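Long-range contacts in UDP-L-Rhamnose Synthase (Acanthamoeba polyphaga mimivirus, PDB 7JID), which probably makes UDP-L-rhamnose from a UDP-4-keto-6-deoxy-sugar intermediate, using NADPH as reductant in a Rossmann-type short-chain dehydrogenase/reductase fold: residues T69-E74 with L253-R257; N82-L87 with V142-T146. The contacts are given in a common frame with arbitrary orientation. Residues are numbered along the deposited sequence.

Contact 1: T69-E74 with L253-R257. With AWU ([[(2~{R},3~{S},4~{R},5~{R})-5-[2,4-bis(oxidanylidene)pyrimidin-1-yl]-3,4-bis(oxidanyl)oxolan-2-yl]methoxy-oxidanyl-phosphoryl] [(2~{R},3~{R},4~{R},5~{R},6~{S})-6-methyl-3,4,5-tris(oxidanyl)oxan-2-yl] hydrogen phosphate), chain C.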
ATOM      1  N   THR A  69     -21.086  -0.528   1.121  1.00 13.22           N
ATOM      2  CA  THR A  69     -20.294   0.166   0.075  1.00 12.58           C
ATOM      3  C   THR A  69     -18.864   0.370   0.563  1.00 11.89           C
ATOM      4  O   THR A  69     -18.563   0.156   1.740  1.00 12.51           O
ATOM      5  CB  THR A  69     -20.898   1.520  -0.330  1.00 12.75           C
ATOM      6  OG1 THR A  69     -20.580   2.456   0.687  1.00 14.80           O
ATOM      7  CG2 THR A  69     -22.391   1.445  -0.592  1.00 13.42           C
ATOM      8  N   ILE A  70     -18.023   0.918  -0.316  1.00 11.03           N
ATOM      9  CA  ILE A  70     -16.625   1.251   0.019  1.00 11.82           C
ATOM     10  C   ILE A  70     -16.576   2.307   1.102  1.00 11.90           C
ATOM     11  O   ILE A  70     -15.487   2.527   1.645  1.00 10.86           O
ATOM     12  CB  ILE A  70     -15.837   1.685  -1.225  1.00 12.45           C
ATOM     13  CG1 ILE A  70     -16.447   2.940  -1.878  1.00 12.34           C
ATOM     14  CG2 ILE A  70     -15.712   0.499  -2.167  1.00 12.94           C
ATOM     15  CD1 ILE A  70     -15.494   3.704  -2.776  1.00 14.20           C
ATOM     16  N   ASP A  71     -17.714   2.890   1.499  1.00 11.96           N
ATOM     17  CA  ASP A  71     -17.692   3.821   2.642  1.00 13.15           C
ATOM     18  C   ASP A  71     -17.160   3.105   3.895  1.00 11.79           C
ATOM     19  O   ASP A  71     -16.657   3.764   4.819  1.00 12.67           O
ATOM     20  CB  ASP A  71     -19.097   4.371   2.881  1.00 13.72           C
ATOM     21  CG  ASP A  71     -19.403   5.572   2.018  1.00 14.01           C
ATOM     22  OD1 ASP A  71     -18.572   5.880   1.160  1.00 14.30           O
ATOM     23  OD2 ASP A  71     -20.405   6.275   2.338  1.00 16.61           O
ATOM     24  N   TYR A  72     -17.279   1.786   3.927  1.00 11.88           N
ATOM     25  CA  TYR A  72     -16.881   0.908   5.051  1.00 13.18           C
ATOM     26  C   TYR A  72     -15.429   1.254   5.385  1.00 12.25           C
ATOM     27  O   TYR A  72     -15.041   1.276   6.562  1.00 13.71           O
ATOM     28  CB  TYR A  72     -17.048  -0.556   4.657  1.00 14.09           C
ATOM     29  CG  TYR A  72     -16.371  -1.521   5.593  1.00 14.15           C
ATOM     30  CD1 TYR A  72     -15.168  -2.134   5.271  1.00 15.04           C
ATOM     31  CD2 TYR A  72     -16.955  -1.811   6.804  1.00 16.38           C
ATOM     32  CE1 TYR A  72     -14.528  -2.985   6.159  1.00 17.24           C
ATOM     33  CE2 TYR A  72     -16.343  -2.678   7.690  1.00 17.67           C
ATOM     34  CZ  TYR A  72     -15.149  -3.292   7.363  1.00 17.74           C
ATOM     35  OH  TYR A  72     -14.563  -4.121   8.290  1.00 17.34           O
ATOM     36  N   LEU A  73     -14.577   1.471   4.361  1.00 11.70           N
ATOM     37  CA  LEU A  73     -13.116   1.642   4.575  1.00 13.25           C
ATOM     38  C   LEU A  73     -12.750   3.008   5.138  1.00 13.51           C
ATOM     39  O   LEU A  73     -11.589   3.174   5.487  1.00 13.14           O
ATOM     40  CB  LEU A  73     -12.339   1.420   3.269  1.00 12.63           C
ATOM     41  CG  LEU A  73     -12.580   0.061   2.625  1.00 13.64           C
ATOM     42  CD1 LEU A  73     -12.089   0.057   1.188  1.00 13.95           C
ATOM     43  CD2 LEU A  73     -11.904  -1.010   3.453  1.00 14.50           C
ATOM     44  N   GLU A  74     -13.696   3.952   5.253  1.00 13.56           N
ATOM     45  CA  GLU A  74     -13.357   5.318   5.731  1.00 13.97           C
ATOM     46  C   GLU A  74     -13.343   5.373   7.271  1.00 16.81           C
ATOM     47  O   GLU A  74     -12.794   6.348   7.806  1.00 17.33           O
ATOM     48  CB  GLU A  74     -14.321   6.334   5.122  1.00 14.37           C
ATOM     49  CG  GLU A  74     -14.347   6.304   3.599  1.00 13.32           C
ATOM     50  CD  GLU A  74     -13.007   6.595   2.942  1.00 12.74           C
ATOM     51  OE1 GLU A  74     -12.087   7.075   3.658  1.00 13.30           O
ATOM     52  OE2 GLU A  74     -12.863   6.349   1.714  1.00 11.73           O
ATOM     53  N   LEU A 253     -22.428  10.816   1.758  1.00 12.22           N
ATOM     54  CA  LEU A 253     -21.569   9.591   1.760  1.00 12.69           C
ATOM     55  C   LEU A 253     -20.301   9.851   2.588  1.00 13.80           C
ATOM     56  O   LEU A 253     -19.957  11.013   2.842  1.00 14.41           O
ATOM     57  CB  LEU A 253     -21.203   9.179   0.327  1.00 12.14           C
ATOM     58  CG  LEU A 253     -22.368   8.898  -0.617  1.00 12.57           C
ATOM     59  CD1 LEU A 253     -21.869   8.415  -1.952  1.00 13.33           C
ATOM     60  CD2 LEU A 253     -23.309   7.895   0.028  1.00 13.04           C
ATOM     61  N   LYS A 254     -19.577   8.800   2.987  1.00 13.62           N
ATOM     62  CA  LYS A 254     -18.301   8.996   3.736  1.00 14.50           C
ATOM     63  C   LYS A 254     -17.146   9.298   2.779  1.00 14.84           C
ATOM     64  O   LYS A 254     -16.077   9.643   3.250  1.00 14.94           O
ATOM     65  CB  LYS A 254     -17.932   7.743   4.539  1.00 16.83           C
ATOM     66  CG  LYS A 254     -18.982   7.266   5.531  1.00 21.33           C
ATOM     67  CD  LYS A 254     -19.592   8.344   6.392  1.00 26.73           C
ATOM     68  CE  LYS A 254     -20.666   7.778   7.304  1.00 32.14           C
ATOM     69  NZ  LYS A 254     -21.627   8.815   7.755  1.00 35.55           N
ATOM     70  N   ALA A 255     -17.328   9.088   1.479  1.00 14.34           N
ATOM     71  CA  ALA A 255     -16.257   9.271   0.483  1.00 12.44           C
ATOM     72  C   ALA A 255     -16.915   9.682  -0.836  1.00 11.23           C
ATOM     73  O   ALA A 255     -18.122   9.409  -1.038  1.00 12.83           O
ATOM     74  CB  ALA A 255     -15.475   7.971   0.330  1.00 13.39           C
ATOM     75  N   ASP A 256     -16.137  10.260  -1.731  1.00 10.98           N
ATOM     76  CA  ASP A 256     -16.576  10.518  -3.118  1.00 10.39           C
ATOM     77  C   ASP A 256     -16.545   9.217  -3.935  1.00 10.71           C
ATOM     78  O   ASP A 256     -16.296   8.130  -3.369  1.00  9.66           O
ATOM     79  CB  ASP A 256     -15.644  11.536  -3.765  1.00 10.71           C
ATOM     80  CG  ASP A 256     -16.226  12.356  -4.905  1.00 12.31           C
ATOM     81  OD1 ASP A 256     -17.391  12.093  -5.330  1.00 11.08           O
ATOM     82  OD2 ASP A 256     -15.517  13.276  -5.373  1.00 14.78           O
ATOM     83  N   ARG A 257     -16.981   9.329  -5.186  1.00 10.06           N
ATOM     84  CA  ARG A 257     -17.095   8.178  -6.128  1.00 10.83           C
ATOM     85  C   ARG A 257     -16.399   8.549  -7.439  1.00  9.93           C
ATOM     86  O   ARG A 257     -16.419   9.710  -7.904  1.00 12.30           O
ATOM     87  CB  ARG A 257     -18.533   7.719  -6.357  1.00 11.12           C
ATOM     88  CG  ARG A 257     -19.278   7.194  -5.140  1.00 12.34           C
ATOM     89  CD  ARG A 257     -18.614   5.987  -4.553  1.00 12.93           C
ATOM     90  NE  ARG A 257     -19.408   5.353  -3.515  1.00 13.85           N
ATOM     91  CZ  ARG A 257     -19.272   5.557  -2.213  1.00 13.34           C
ATOM     92  NH1 ARG A 257     -18.412   6.439  -1.739  1.00 12.24           N
ATOM     93  NH2 ARG A 257     -20.012   4.834  -1.388  1.00 12.17           N
TER
HETATM   94  PA  AWU C 301     -22.008   2.568  -4.311  1.00 15.89           P
HETATM   95  O1A AWU C 301     -21.609   3.449  -3.189  1.00 17.34           O
HETATM   96  O2A AWU C 301     -23.221   1.672  -4.130  1.00 14.81           O
HETATM   97  O3A AWU C 301     -20.942   1.434  -4.796  1.00 17.99           O
HETATM   98  PB  AWU C 301     -19.306   1.464  -4.598  1.00 16.57           P
HETATM   99  O1B AWU C 301     -18.614   2.768  -5.067  1.00 16.78           O
HETATM  100  O2B AWU C 301     -18.989   0.921  -3.187  1.00 15.79           O
HETATM  101  O3B AWU C 301     -18.958   0.369  -5.711  1.00 17.14           O
HETATM  102  C5' AWU C 301     -15.901  -1.519  -6.194  1.00 18.49           C
HETATM  103  O5' AWU C 301     -17.236  -1.165  -5.884  1.00 18.08           O
HETATM  104  C4' AWU C 301     -15.695  -1.457  -7.698  1.00 17.75           C
HETATM  105  O4' AWU C 301     -14.306  -1.640  -8.054  1.00 16.12           O
HETATM  106  C3' AWU C 301     -16.132  -0.116  -8.187  1.00 17.39           C
HETATM  107  O3' AWU C 301     -16.213  -0.176  -9.587  1.00 16.18           O
HETATM  108  C2' AWU C 301     -17.534   0.265  -7.722  1.00 17.24           C
HETATM  109  C1' AWU C 301     -17.715   0.049  -6.285  1.00 17.34           C
HETATM  110  N1  AWU C 301     -25.186   6.411  -5.754  1.00 10.49           N
HETATM  111  C2  AWU C 301     -26.324   7.182  -5.919  1.00 12.07           C
HETATM  112  O2  AWU C 301     -26.709   7.488  -7.067  1.00 10.67           O
HETATM  113  N3  AWU C 301     -27.079   7.474  -4.813  1.00 12.38           N
HETATM  114  C4  AWU C 301     -26.664   7.162  -3.556  1.00 12.62           C
HETATM  115  O4  AWU C 301     -27.445   7.453  -2.576  1.00 12.85           O
HETATM  116  C5  AWU C 301     -25.528   6.368  -3.393  1.00 11.84           C
HETATM  117  C6  AWU C 301     -24.726   6.082  -4.494  1.00 10.62           C
HETATM  118  C1C AWU C 301     -24.345   6.049  -6.930  1.00 10.03           C
HETATM  119  C2C AWU C 301     -22.843   6.310  -6.808  1.00  9.18           C
HETATM  120  C3C AWU C 301     -22.259   5.234  -7.759  1.00  9.87           C
HETATM  121  C4C AWU C 301     -23.255   4.130  -7.600  1.00  9.67           C
HETATM  122  C5C AWU C 301     -22.781   2.936  -6.799  1.00 11.23           C
HETATM  123  C6' AWU C 301     -15.738  -2.931  -5.637  1.00 19.05           C
HETATM  124  O2' AWU C 301     -18.444  -0.634  -8.322  1.00 17.77           O
HETATM  125  O2C AWU C 301     -22.573   7.610  -7.268  1.00  9.58           O
HETATM  126  O3C AWU C 301     -22.339   5.657  -9.109  1.00  8.38           O
HETATM  127  O4C AWU C 301     -24.389   4.637  -6.909  1.00 10.30           O
HETATM  128  O5C AWU C 301     -22.227   3.465  -5.572  1.00 13.81           O
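Asp71 carries the polar load between the 3-10 turn 70-74 and the loop 253-257. Its OD2 accepts from Lys254 N at 2.7 Å, almost linearly (177°), while OD1 forms a salt bridge with Arg257, 3.0 Å from NH1, with a weak bond from NH2 at 3.1 Å. Arg257 NH1 also donates to Asp256 O (3.2 Å). The remaining edge of the guanidinium serves the bound UDP-rhamnose: NE and NH2 both donate to AWU O1A, at 2.9 and 2.8 Å, and Ile70 CG1 covers one guanidinium face, 3.9 Å from Arg257 CZ. Thr69 OG1 accepts from Asp71 N (3.0 Å), closing an ST turn that opens the 3-10 segment, and Ile70 N is spent on the second phosphate through AWU O2B (3.0 Å). Glu74 packs on Ala255, OE2 to CB 3.4 Å, but OE2 is bonded to Ser138 N. The contact thus joins the loop between strand 54-57 and helix 79-99 to the one following helix 246-252, beside the start of helix 138-150.

Contact 2: N82-L87 with V142-T146. With NAP (NADP nicotinamide-adenine-dinucleotide phosphate), chain D.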
ATOM      1  N   ASN A  82      -8.072  -2.362   4.516  1.00  9.04           N
ATOM      2  CA  ASN A  82      -7.973  -1.805   3.155  1.00  8.19           C
ATOM      3  C   ASN A  82      -6.634  -2.267   2.564  1.00  8.29           C
ATOM      4  O   ASN A  82      -6.635  -2.897   1.502  1.00  9.46           O
ATOM      5  CB  ASN A  82      -8.118  -0.287   3.221  1.00  8.44           C
ATOM      6  CG  ASN A  82      -8.257   0.365   1.859  1.00  9.15           C
ATOM      7  OD1 ASN A  82      -8.260  -0.317   0.835  1.00  9.44           O
ATOM      8  ND2 ASN A  82      -8.443   1.687   1.837  1.00  9.08           N
ATOM      9  N   VAL A  83      -5.506  -1.939   3.201  1.00  7.82           N
ATOM     10  CA  VAL A  83      -4.210  -2.265   2.542  1.00  7.81           C
ATOM     11  C   VAL A  83      -4.061  -3.787   2.497  1.00  8.60           C
ATOM     12  O   VAL A  83      -3.553  -4.307   1.507  1.00  8.68           O
ATOM     13  CB  VAL A  83      -3.048  -1.571   3.269  1.00  7.52           C
ATOM     14  CG1 VAL A  83      -1.738  -1.903   2.578  1.00  8.35           C
ATOM     15  CG2 VAL A  83      -3.280  -0.069   3.246  1.00  7.92           C
ATOM     16  N   LYS A  84      -4.475  -4.495   3.552  1.00  8.65           N
ATOM     17  CA  LYS A  84      -4.299  -5.964   3.633  1.00  8.89           C
ATOM     18  C   LYS A  84      -4.990  -6.608   2.414  1.00  8.98           C
ATOM     19  O   LYS A  84      -4.380  -7.495   1.729  1.00  9.49           O
ATOM     20  CB  LYS A  84      -4.937  -6.509   4.914  1.00  9.37           C
ATOM     21  CG  LYS A  84      -4.830  -8.023   5.065  1.00 10.25           C
ATOM     22  CD  LYS A  84      -5.776  -8.632   6.086  1.00 12.25           C
ATOM     23  CE  LYS A  84      -5.658  -8.021   7.450  1.00 14.43           C
ATOM     24  NZ  LYS A  84      -6.848  -8.467   8.223  1.00 16.49           N
ATOM     25  N   ASP A  85      -6.267  -6.305   2.194  1.00  8.24           N
ATOM     26  CA  ASP A  85      -7.090  -7.067   1.242  1.00  8.55           C
ATOM     27  C   ASP A  85      -6.969  -6.483  -0.153  1.00  8.10           C
ATOM     28  O   ASP A  85      -7.188  -7.232  -1.107  1.00  8.76           O
ATOM     29  CB  ASP A  85      -8.534  -7.165   1.745  1.00  9.80           C
ATOM     30  CG  ASP A  85      -8.687  -7.919   3.059  1.00 10.01           C
ATOM     31  OD1 ASP A  85      -7.824  -8.771   3.387  1.00 10.24           O
ATOM     32  OD2 ASP A  85      -9.712  -7.660   3.766  1.00 10.63           O
ATOM     33  N   ASN A  86      -6.777  -5.158  -0.268  1.00  6.93           N
ATOM     34  CA  ASN A  86      -6.909  -4.446  -1.553  1.00  7.67           C
ATOM     35  C   ASN A  86      -5.529  -4.162  -2.159  1.00  7.34           C
ATOM     36  O   ASN A  86      -5.529  -3.711  -3.318  1.00  9.28           O
ATOM     37  CB  ASN A  86      -7.678  -3.131  -1.385  1.00  7.50           C
ATOM     38  CG  ASN A  86      -9.118  -3.385  -1.037  1.00  8.10           C
ATOM     39  OD1 ASN A  86      -9.710  -4.343  -1.523  1.00  8.47           O
ATOM     40  ND2 ASN A  86      -9.736  -2.435  -0.314  1.00  8.38           N
ATOM     41  N   LEU A  87      -4.433  -4.398  -1.415  1.00  7.07           N
ATOM     42  CA  LEU A  87      -3.075  -4.230  -1.982  1.00  7.44           C
ATOM     43  C   LEU A  87      -2.202  -5.407  -1.569  1.00  7.81           C
ATOM     44  O   LEU A  87      -1.627  -6.086  -2.468  1.00  7.94           O
ATOM     45  CB  LEU A  87      -2.505  -2.889  -1.521  1.00  6.91           C
ATOM     46  CG  LEU A  87      -1.193  -2.471  -2.175  1.00  7.19           C
ATOM     47  CD1 LEU A  87      -1.105  -0.957  -2.187  1.00  7.56           C
ATOM     48  CD2 LEU A  87      -0.004  -3.085  -1.449  1.00  7.52           C
ATOM     49  N   VAL A 142      -6.014   3.275  -2.520  1.00  8.17           N
ATOM     50  CA  VAL A 142      -5.240   2.026  -2.317  1.00  8.37           C
ATOM     51  C   VAL A 142      -5.241   1.232  -3.624  1.00  8.52           C
ATOM     52  O   VAL A 142      -4.171   0.781  -4.051  1.00  8.66           O
ATOM     53  CB  VAL A 142      -5.784   1.228  -1.130  1.00  8.85           C
ATOM     54  CG1 VAL A 142      -5.151  -0.168  -1.075  1.00  9.38           C
ATOM     55  CG2 VAL A 142      -5.524   1.982   0.156  1.00  9.14           C
ATOM     56  N   LYS A 143      -6.400   1.074  -4.267  1.00  8.55           N
ATOM     57  CA  LYS A 143      -6.542   0.312  -5.534  1.00  7.91           C
ATOM     58  C   LYS A 143      -5.728   0.948  -6.650  1.00  7.63           C
ATOM     59  O   LYS A 143      -5.239   0.203  -7.485  1.00  7.88           O
ATOM     60  CB  LYS A 143      -8.004   0.102  -5.913  1.00  8.56           C
ATOM     61  CG  LYS A 143      -8.704  -0.958  -5.069  1.00  9.04           C
ATOM     62  CD  LYS A 143      -8.288  -2.397  -5.466  1.00  9.93           C
ATOM     63  CE  LYS A 143      -9.120  -3.492  -4.885  1.00 10.60           C
ATOM     64  NZ  LYS A 143      -8.760  -4.814  -5.456  1.00 10.02           N
ATOM     65  N   GLY A 144      -5.602   2.260  -6.650  1.00  7.63           N
ATOM     66  CA  GLY A 144      -4.758   2.948  -7.632  1.00  7.96           C
ATOM     67  C   GLY A 144      -3.345   2.457  -7.499  1.00  8.35           C
ATOM     68  O   GLY A 144      -2.677   2.099  -8.535  1.00  9.73           O
ATOM     69  N   PHE A 145      -2.819   2.413  -6.278  1.00  7.89           N
ATOM     70  CA  PHE A 145      -1.448   1.905  -6.087  1.00  8.01           C
ATOM     71  C   PHE A 145      -1.374   0.430  -6.432  1.00  7.31           C
ATOM     72  O   PHE A 145      -0.388   0.011  -6.994  1.00  8.86           O
ATOM     73  CB  PHE A 145      -0.942   2.211  -4.680  1.00  8.02           C
ATOM     74  CG  PHE A 145      -0.649   3.684  -4.512  1.00  7.91           C
ATOM     75  CD1 PHE A 145       0.409   4.257  -5.201  1.00  8.83           C
ATOM     76  CD2 PHE A 145      -1.492   4.513  -3.792  1.00  9.23           C
ATOM     77  CE1 PHE A 145       0.668   5.613  -5.104  1.00  9.21           C
ATOM     78  CE2 PHE A 145      -1.209   5.861  -3.659  1.00  8.64           C
ATOM     79  CZ  PHE A 145      -0.141   6.405  -4.338  1.00  9.11           C
ATOM     80  N   THR A 146      -2.368  -0.388  -6.070  1.00  7.84           N
ATOM     81  CA  THR A 146      -2.317  -1.812  -6.487  1.00  7.95           C
ATOM     82  C   THR A 146      -2.227  -1.905  -8.014  1.00  7.54           C
ATOM     83  O   THR A 146      -1.432  -2.720  -8.559  1.00  7.58           O
ATOM     84  CB  THR A 146      -3.503  -2.603  -5.959  1.00  8.62           C
ATOM     85  OG1 THR A 146      -3.486  -2.311  -4.560  1.00  9.31           O
ATOM     86  CG2 THR A 146      -3.361  -4.072  -6.258  1.00  9.10           C
TER
HETATM   87  PA  NAP D 302     -17.159  -9.912  -2.300  1.00 15.50           P
HETATM   88  O1A NAP D 302     -18.472 -10.625  -2.527  1.00 16.57           O
HETATM   89  O2A NAP D 302     -16.956  -9.161  -1.020  1.00 18.01           O
HETATM   90  O5B NAP D 302     -16.088 -11.064  -2.484  1.00 14.51           O
HETATM   91  C5B NAP D 302     -14.747 -10.885  -2.027  1.00 14.48           C
HETATM   92  C4B NAP D 302     -14.090 -12.161  -1.524  1.00 14.67           C
HETATM   93  O4B NAP D 302     -12.712 -11.957  -1.243  1.00 15.00           O
HETATM   94  C3B NAP D 302     -14.784 -12.600  -0.242  1.00 15.63           C
HETATM   95  O3B NAP D 302     -15.079 -13.997  -0.483  1.00 15.53           O
HETATM   96  C2B NAP D 302     -13.697 -12.403   0.806  1.00 14.92           C
HETATM   97  O2B NAP D 302     -13.741 -13.468   1.707  1.00 17.56           O
HETATM   98  C1B NAP D 302     -12.393 -12.512   0.017  1.00 13.56           C
HETATM   99  N9A NAP D 302     -11.195 -11.912   0.572  1.00 12.99           N
HETATM  100  C8A NAP D 302     -11.012 -10.642   0.900  1.00 10.96           C
HETATM  101  N7A NAP D 302      -9.766 -10.443   1.336  1.00 10.32           N
HETATM  102  C5A NAP D 302      -9.141 -11.627   1.294  1.00 10.79           C
HETATM  103  C6A NAP D 302      -7.850 -12.069   1.653  1.00 10.93           C
HETATM  104  N6A NAP D 302      -6.988 -11.202   2.132  1.00  9.79           N
HETATM  105  N1A NAP D 302      -7.586 -13.411   1.483  1.00  9.96           N
HETATM  106  C2A NAP D 302      -8.514 -14.231   0.971  1.00 11.74           C
HETATM  107  N3A NAP D 302      -9.768 -13.905   0.618  1.00 11.74           N
HETATM  108  C4A NAP D 302     -10.083 -12.589   0.764  1.00 10.91           C
HETATM  109  O3  NAP D 302     -16.741  -8.856  -3.441  1.00 16.90           O
HETATM  110  PN  NAP D 302     -16.877  -9.042  -5.050  1.00 15.32           P
HETATM  111  O1N NAP D 302     -17.746  -7.842  -5.388  1.00 17.55           O
HETATM  112  O2N NAP D 302     -17.081 -10.416  -5.534  1.00 16.32           O
HETATM  113  O5D NAP D 302     -15.440  -8.543  -5.488  1.00 20.82           O
HETATM  114  C5D NAP D 302     -14.256  -9.272  -5.780  1.00 25.98           C
HETATM  115  C4D NAP D 302     -13.058  -8.281  -5.694  1.00 22.82           C
HETATM  116  O4D NAP D 302     -12.437  -8.258  -6.940  1.00 29.74           O
HETATM  117  C3D NAP D 302     -13.591  -6.885  -5.451  1.00 24.84           C
HETATM  118  O3D NAP D 302     -12.526  -5.917  -5.119  1.00 32.04           O
HETATM  119  C2D NAP D 302     -14.270  -6.810  -6.839  1.00 24.44           C
HETATM  120  O2D NAP D 302     -14.688  -5.535  -7.346  1.00 22.24           O
HETATM  121  C1D NAP D 302     -13.232  -7.395  -7.760  1.00 23.23           C
HETATM  122  P2B NAP D 302     -13.956 -13.222   3.260  1.00 20.22           P
HETATM  123  O1X NAP D 302     -15.376 -12.950   3.511  1.00 23.70           O
HETATM  124  O2X NAP D 302     -13.587 -14.649   3.709  1.00 22.85           O
HETATM  125  O3X NAP D 302     -13.044 -12.139   3.846  1.00 18.78           O
HETATM  126  O   HOH W   1      -7.906  -6.842  -3.841  1.00 10.78           O
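Helices 82-87 and 142-146 run in roughly the same direction, their short axes crossing at -41° and approaching to 9.3 Å; the closest CA pair is Leu87 and Thr146, at 5.2 Å. They belong to two helices of the Rossmann-type domain, 79-99 and 138-150, each preceding a strand of the parallel sheet. Val142 is a knob in the hole formed by Asn82, Val83, Asn86 and Leu87: its CG1 lies 3.8 Å from Leu87 CB and 3.9 Å from Asn86 CB. Leu87 CD1 meets Phe145 CB at 4.0 Å, and the Phe145 ring reaches Tyr88 of the second subunit, so this helix pair also contributes to the dimer interface. Asn86 ND2 donates to Asn82 OD1 (2.8 Å), one turn back. Across the helices, Thr146 OG1 donates to Asn86 O at 2.8 Å. The cofactor side is polar: Asp85 OD1 accepts from the adenine N6A of NADP (2.9 Å). Lys143, four residues after Tyr139, matches the Tyr-x-x-x-Lys pair of short-chain dehydrogenases/reductases; its NZ, bonded to Tyr106 OH, lies 3.9 Å from NAP O3D. One water bridges the helices, donating to Asp85 O at 2.9 Å and accepting from Lys143 NZ at 2.7 Å.

Overall arrangement
The two contacts attend to different ligands of one active-site cleft. Contact 1 holds the diphosphate of UDP-rhamnose, while contact 2 borders NADP, and their centres lie 15 Å apart. Each also approaches the other's ligand: the side chain of Ile70 is about 8 Å from NADP, and that of Lys143 about 6 Å from UDP-rhamnose. Leu73 joins them physically, with CD1 3.7 Å from Asn86 ND2 and CD2 3.9 Å from Asn82 CB, so the turn gripping the diphosphate packs directly on helix 79-99. Both segments of contact 2 fall between the two of contact 1 along the chain, and contact 1 brings the later loop 253-257 back to the Rossmann-type region.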